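Local coordinates for entry-fusion complex associated protein OPG083 (Vaccinia virus, PDB 6CJ6), which belongs to the poxvirus entry-fusion complex, which merges viral and cellular membranes and opens the pore that admits the virion core to the host cytoplasm, at residues T64-S69 / C149-I154; G125-S128 / H134-L137. All coordinates share one frame; numbering follows the deposited sequence.

Interaction 1: T64-S69 / C149-I154; sequences TLMVES and CGLQTI. With MOH (methanol), chain B.
Just after Cys-149, whose disulfide to Cys-107 ties the helix to helix 102-113, Gly-150 leaves room for Met-66: SD of Met-66 lies 3.9 Å from C of Gly-150 and is turned to the backbone of helix 145-158. At Leu-151 the thioether ends: CE of Met-66 sits 3.6 Å from CD1 of Leu-151 and equally near its CB, the two side chains crossing at about a right angle. Met-66 gets there with CG anti to its backbone N (chi1 -171°) and bends at both later torsions. The contact belongs to the packed helical layer of the L1/F9 fold, in which segments 64-69 and 149-154 run in nearly the same direction, 17° apart, with axes 11.0 Å from each other. Helix 10-24 borders the same core, Tyr-18 touching Met-66 and Tyr-11 touching Leu-151. Gln-152 turns from helix 59-74; its OE1 takes a hydrogen bond from Asp-123 N and lies 3.1 Å from the O of a methanol. Thr-153 folds OG1 back onto Cys-149 O, 2.9 Å away. A turn beyond Gly-150, Ile-154 slides past Met-66 in the opposite direction, its CD1 3.7 Å from the CG of Met-66.

Interaction 2: G125-S128 / H134-L137; sequences GECS and HMLL
Glu-126 and Met-135 meet through backbone oxygen and thioether, Glu-126 O lying 4.1 Å from Met-135 SD, while the carboxylate side chain leaves in the other direction. The strands 119-127 and 133-141 are successive in the chain but belong to different sheets: the first pairs with 36-41 and 43-44, where Gly-125 and Cys-127 bond through their backbones to Gln-43, and Cys-127 also to Lys-45 just beyond strand 43-44; the second pairs with 5-6 and 47-53. Their meeting is therefore packing of side chains against side chains and backbone between two sheets, not a hydrogen-bonded hairpin, and the short segments run at 129° to each other with their axes 9.0 Å apart.

Cys-127 carries most of the contact from this strand. Its SG, anti to the backbone N (chi1 -170°), reaches between Met-135 and Leu-137: it is 4.1 Å from Met-135 SD, 3.8 Å from Met-135 O and 4.0 Å from Leu-137 CD2. The same sulfur is joined to Cys-47 in a disulfide, so the covalent link to strand 47-53 lies within the apolar packing between the sheets. Met-135 and Leu-137 both direct their side chains to this interface, and Asn-159 borders the two of them, with Leu-49 beside Leu-137. Met-135 runs extended through SD, which comes within 3.9 Å of Cys-127 CA, and then bends at chi3 (-67°). At Ser-128, where the strand has given way to loop, that bend brings the methyl CE of Met-135 to 3.3 Å from Ser-128 O.

How the interactions relate
The centres of interactions 1 and 2 are 18 Å apart and their nearest atoms about 7 Å, so the two do not touch. Along the chain, 64-69 comes first, then 125-128 and 134-137, and finally 149-154; interaction 2 thus falls wholly between the halves of interaction 1. Strand 133-141 leads directly into helix 145-158, making the chain's path from one contact to the other short. Interaction 1 packs helix against helix near the centre of the chain, whereas interaction 2 joins two sheets farther out. Cys-127 takes part in interaction 2 directly, whereas Cys-149 only lies on a helix of interaction 1; a disulfide thus starts from each in this protein, predicted to face the virion surface.

Interaction 1: T64-S69 / C149-I154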
loop_
_atom_site.group_PDB
_atom_site.type_symbol
_atom_site.label_atom_id
_atom_site.label_comp_id
_atom_site.label_asym_id
_atom_site.label_seq_id
_atom_site.Cartn_x
_atom_site.Cartn_y
_atom_site.Cartn_z
ATOM N N THR A 64 5.920 -6.283 7.752
ATOM C CA THR A 64 5.497 -6.301 9.151
ATOM C C THR A 64 4.721 -5.038 9.510
ATOM O O THR A 64 3.590 -5.115 10.004
ATOM C CB THR A 64 6.702 -6.499 10.073
ATOM O OG1 THR A 64 7.276 -7.789 9.834
ATOM C CG2 THR A 64 6.274 -6.414 11.525
ATOM N N LEU A 65 5.309 -3.863 9.265
ATOM C CA LEU A 65 4.585 -2.614 9.486
ATOM C C LEU A 65 3.433 -2.461 8.501
ATOM O O LEU A 65 2.415 -1.837 8.824
ATOM C CB LEU A 65 5.539 -1.428 9.361
ATOM C CG LEU A 65 6.758 -1.406 10.285
ATOM C CD1 LEU A 65 7.710 -0.292 9.882
ATOM C CD2 LEU A 65 6.329 -1.245 11.731
ATOM N N MET A 66 3.589 -3.012 7.296
ATOM C CA MET A 66 2.500 -3.045 6.327
ATOM C C MET A 66 1.304 -3.808 6.880
ATOM O O MET A 66 0.154 -3.409 6.674
ATOM C CB MET A 66 3.014 -3.713 5.054
ATOM C CG MET A 66 2.120 -3.667 3.852
ATOM S SD MET A 66 3.155 -3.596 2.374
ATOM C CE MET A 66 3.131 -1.836 2.106
ATOM N N VAL A 67 1.556 -4.906 7.593
ATOM C CA VAL A 67 0.459 -5.702 8.135
ATOM C C VAL A 67 -0.110 -5.070 9.401
ATOM O O VAL A 67 -1.329 -5.079 9.614
ATOM C CB VAL A 67 0.900 -7.164 8.337
ATOM C CG1 VAL A 67 -0.074 -7.902 9.238
ATOM C CG2 VAL A 67 0.997 -7.863 6.994
ATOM N N GLU A 68 0.753 -4.511 10.257
ATOM C CA GLU A 68 0.269 -3.793 11.433
ATOM C C GLU A 68 -0.735 -2.722 11.033
ATOM O O GLU A 68 -1.821 -2.620 11.616
ATOM C CB GLU A 68 1.432 -3.144 12.187
ATOM C CG GLU A 68 2.464 -4.093 12.769
ATOM C CD GLU A 68 3.470 -3.373 13.656
ATOM O OE1 GLU A 68 3.043 -2.579 14.521
ATOM O OE2 GLU A 68 4.688 -3.592 13.485
ATOM N N SER A 69 -0.385 -1.918 10.024
ATOM C CA SER A 69 -1.269 -0.843 9.590
ATOM C C SER A 69 -2.572 -1.393 9.025
ATOM O O SER A 69 -3.648 -0.839 9.276
ATOM C CB SER A 69 -0.556 0.033 8.556
ATOM O OG SER A 69 0.676 0.532 9.056
ATOM N N CYS A 149 4.967 -4.900 -4.316
ATOM C CA CYS A 149 3.838 -5.757 -4.665
ATOM C C CYS A 149 2.809 -5.793 -3.545
ATOM O O CYS A 149 1.599 -5.815 -3.801
ATOM C CB CYS A 149 4.330 -7.171 -4.965
ATOM S SG CYS A 149 3.046 -8.442 -4.874
ATOM N N GLY A 150 3.271 -5.811 -2.295
ATOM C CA GLY A 150 2.342 -5.815 -1.179
ATOM C C GLY A 150 1.535 -4.535 -1.098
ATOM O O GLY A 150 0.320 -4.569 -0.887
ATOM N N LEU A 151 2.194 -3.391 -1.274
ATOM C CA LEU A 151 1.476 -2.122 -1.272
ATOM C C LEU A 151 0.473 -2.060 -2.419
ATOM O O LEU A 151 -0.648 -1.565 -2.251
ATOM C CB LEU A 151 2.474 -0.967 -1.353
ATOM C CG LEU A 151 1.926 0.441 -1.135
ATOM C CD1 LEU A 151 1.266 0.553 0.227
ATOM C CD2 LEU A 151 3.036 1.470 -1.277
ATOM N N GLN A 152 0.855 -2.574 -3.592
ATOM C CA GLN A 152 -0.041 -2.555 -4.744
ATOM C C GLN A 152 -1.318 -3.335 -4.461
ATOM O O GLN A 152 -2.427 -2.839 -4.697
ATOM C CB GLN A 152 0.669 -3.117 -5.978
ATOM C CG GLN A 152 -0.299 -3.652 -7.026
ATOM C CD GLN A 152 0.364 -3.959 -8.350
ATOM O OE1 GLN A 152 1.179 -3.182 -8.846
ATOM N NE2 GLN A 152 0.015 -5.097 -8.933
ATOM N N THR A 153 -1.180 -4.567 -3.961
ATOM C CA THR A 153 -2.352 -5.362 -3.613
ATOM C C THR A 153 -3.242 -4.619 -2.623
ATOM O O THR A 153 -4.471 -4.631 -2.748
ATOM C CB THR A 153 -1.910 -6.705 -3.032
ATOM O OG1 THR A 153 -0.899 -7.280 -3.869
ATOM C CG2 THR A 153 -3.092 -7.670 -2.944
ATOM N N ILE A 154 -2.631 -3.948 -1.647
ATOM C CA ILE A 154 -3.394 -3.202 -0.650
ATOM C C ILE A 154 -4.052 -1.969 -1.267
ATOM O O ILE A 154 -5.199 -1.637 -0.938
ATOM C CB ILE A 154 -2.500 -2.864 0.557
ATOM C CG1 ILE A 154 -2.149 -4.145 1.322
ATOM C CG2 ILE A 154 -3.171 -1.847 1.468
ATOM C CD1 ILE A 154 -1.280 -3.916 2.528
HETATM C C MOH B . 1.810 -4.829 -11.717
HETATM O O MOH B . 2.952 -4.316 -11.062
#

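Interaction 2: G125-S128 / H134-L137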
loop_
_atom_site.group_PDB
_atom_site.type_symbol
_atom_site.label_atom_id
_atom_site.label_comp_id
_atom_site.label_asym_id
_atom_site.label_seq_id
_atom_site.Cartn_x
_atom_site.Cartn_y
_atom_site.Cartn_z
ATOM N N GLY A 125 -4.904 0.356 -9.900
ATOM C CA GLY A 125 -6.296 0.033 -10.150
ATOM C C GLY A 125 -7.116 1.216 -10.625
ATOM O O GLY A 125 -6.892 1.730 -11.721
ATOM N N GLU A 126 -8.073 1.657 -9.811
ATOM C CA GLU A 126 -9.008 2.711 -10.188
ATOM C C GLU A 126 -8.808 3.905 -9.269
ATOM O O GLU A 126 -9.056 3.812 -8.061
ATOM C CB GLU A 126 -10.452 2.220 -10.075
ATOM C CG GLU A 126 -10.709 0.856 -10.689
ATOM C CD GLU A 126 -11.776 0.077 -9.936
ATOM O OE1 GLU A 126 -12.353 0.629 -8.974
ATOM O OE2 GLU A 126 -12.031 -1.090 -10.301
ATOM N N CYS A 127 -8.381 5.028 -9.839
ATOM C CA CYS A 127 -8.179 6.273 -9.100
ATOM C C CYS A 127 -9.148 7.306 -9.671
ATOM O O CYS A 127 -8.793 8.073 -10.573
ATOM C CB CYS A 127 -6.727 6.739 -9.222
ATOM S SG CYS A 127 -6.292 8.097 -8.118
ATOM N N SER A 128 -10.371 7.333 -9.140
ATOM C CA SER A 128 -11.432 8.187 -9.657
ATOM C C SER A 128 -12.141 8.911 -8.519
ATOM O O SER A 128 -12.373 8.336 -7.451
ATOM C CB SER A 128 -12.451 7.369 -10.459
ATOM O OG SER A 128 -12.985 6.315 -9.677
ATOM N N HIS A 134 -10.881 15.103 -5.435
ATOM C CA HIS A 134 -9.699 14.385 -5.886
ATOM C C HIS A 134 -9.442 13.221 -4.942
ATOM O O HIS A 134 -9.691 13.314 -3.737
ATOM C CB HIS A 134 -8.463 15.293 -5.941
ATOM C CG HIS A 134 -7.961 15.723 -4.596
ATOM N ND1 HIS A 134 -8.421 16.855 -3.956
ATOM C CD2 HIS A 134 -7.030 15.180 -3.775
ATOM C CE1 HIS A 134 -7.799 16.988 -2.798
ATOM N NE2 HIS A 134 -6.951 15.985 -2.663
ATOM N N MET A 135 -8.944 12.120 -5.499
ATOM C CA MET A 135 -8.532 10.967 -4.707
ATOM C C MET A 135 -7.023 11.039 -4.507
ATOM O O MET A 135 -6.255 10.815 -5.447
ATOM C CB MET A 135 -8.928 9.651 -5.375
ATOM C CG MET A 135 -8.411 8.431 -4.627
ATOM S SD MET A 135 -8.975 6.857 -5.302
ATOM C CE MET A 135 -10.729 6.944 -4.952
ATOM N N LEU A 136 -6.605 11.358 -3.286
ATOM C CA LEU A 136 -5.190 11.327 -2.953
ATOM C C LEU A 136 -4.742 9.883 -2.772
ATOM O O LEU A 136 -5.366 9.115 -2.035
ATOM C CB LEU A 136 -4.934 12.116 -1.670
ATOM C CG LEU A 136 -3.490 12.079 -1.171
ATOM C CD1 LEU A 136 -2.586 12.879 -2.100
ATOM C CD2 LEU A 136 -3.392 12.583 0.260
ATOM N N LEU A 137 -3.653 9.515 -3.449
ATOM C CA LEU A 137 -3.152 8.139 -3.448
ATOM C C LEU A 137 -1.637 8.196 -3.255
ATOM O O LEU A 137 -0.878 8.270 -4.224
ATOM C CB LEU A 137 -3.534 7.436 -4.743
ATOM C CG LEU A 137 -3.838 5.946 -4.645
ATOM C CD1 LEU A 137 -4.885 5.715 -3.577
ATOM C CD2 LEU A 137 -4.317 5.421 -5.984
#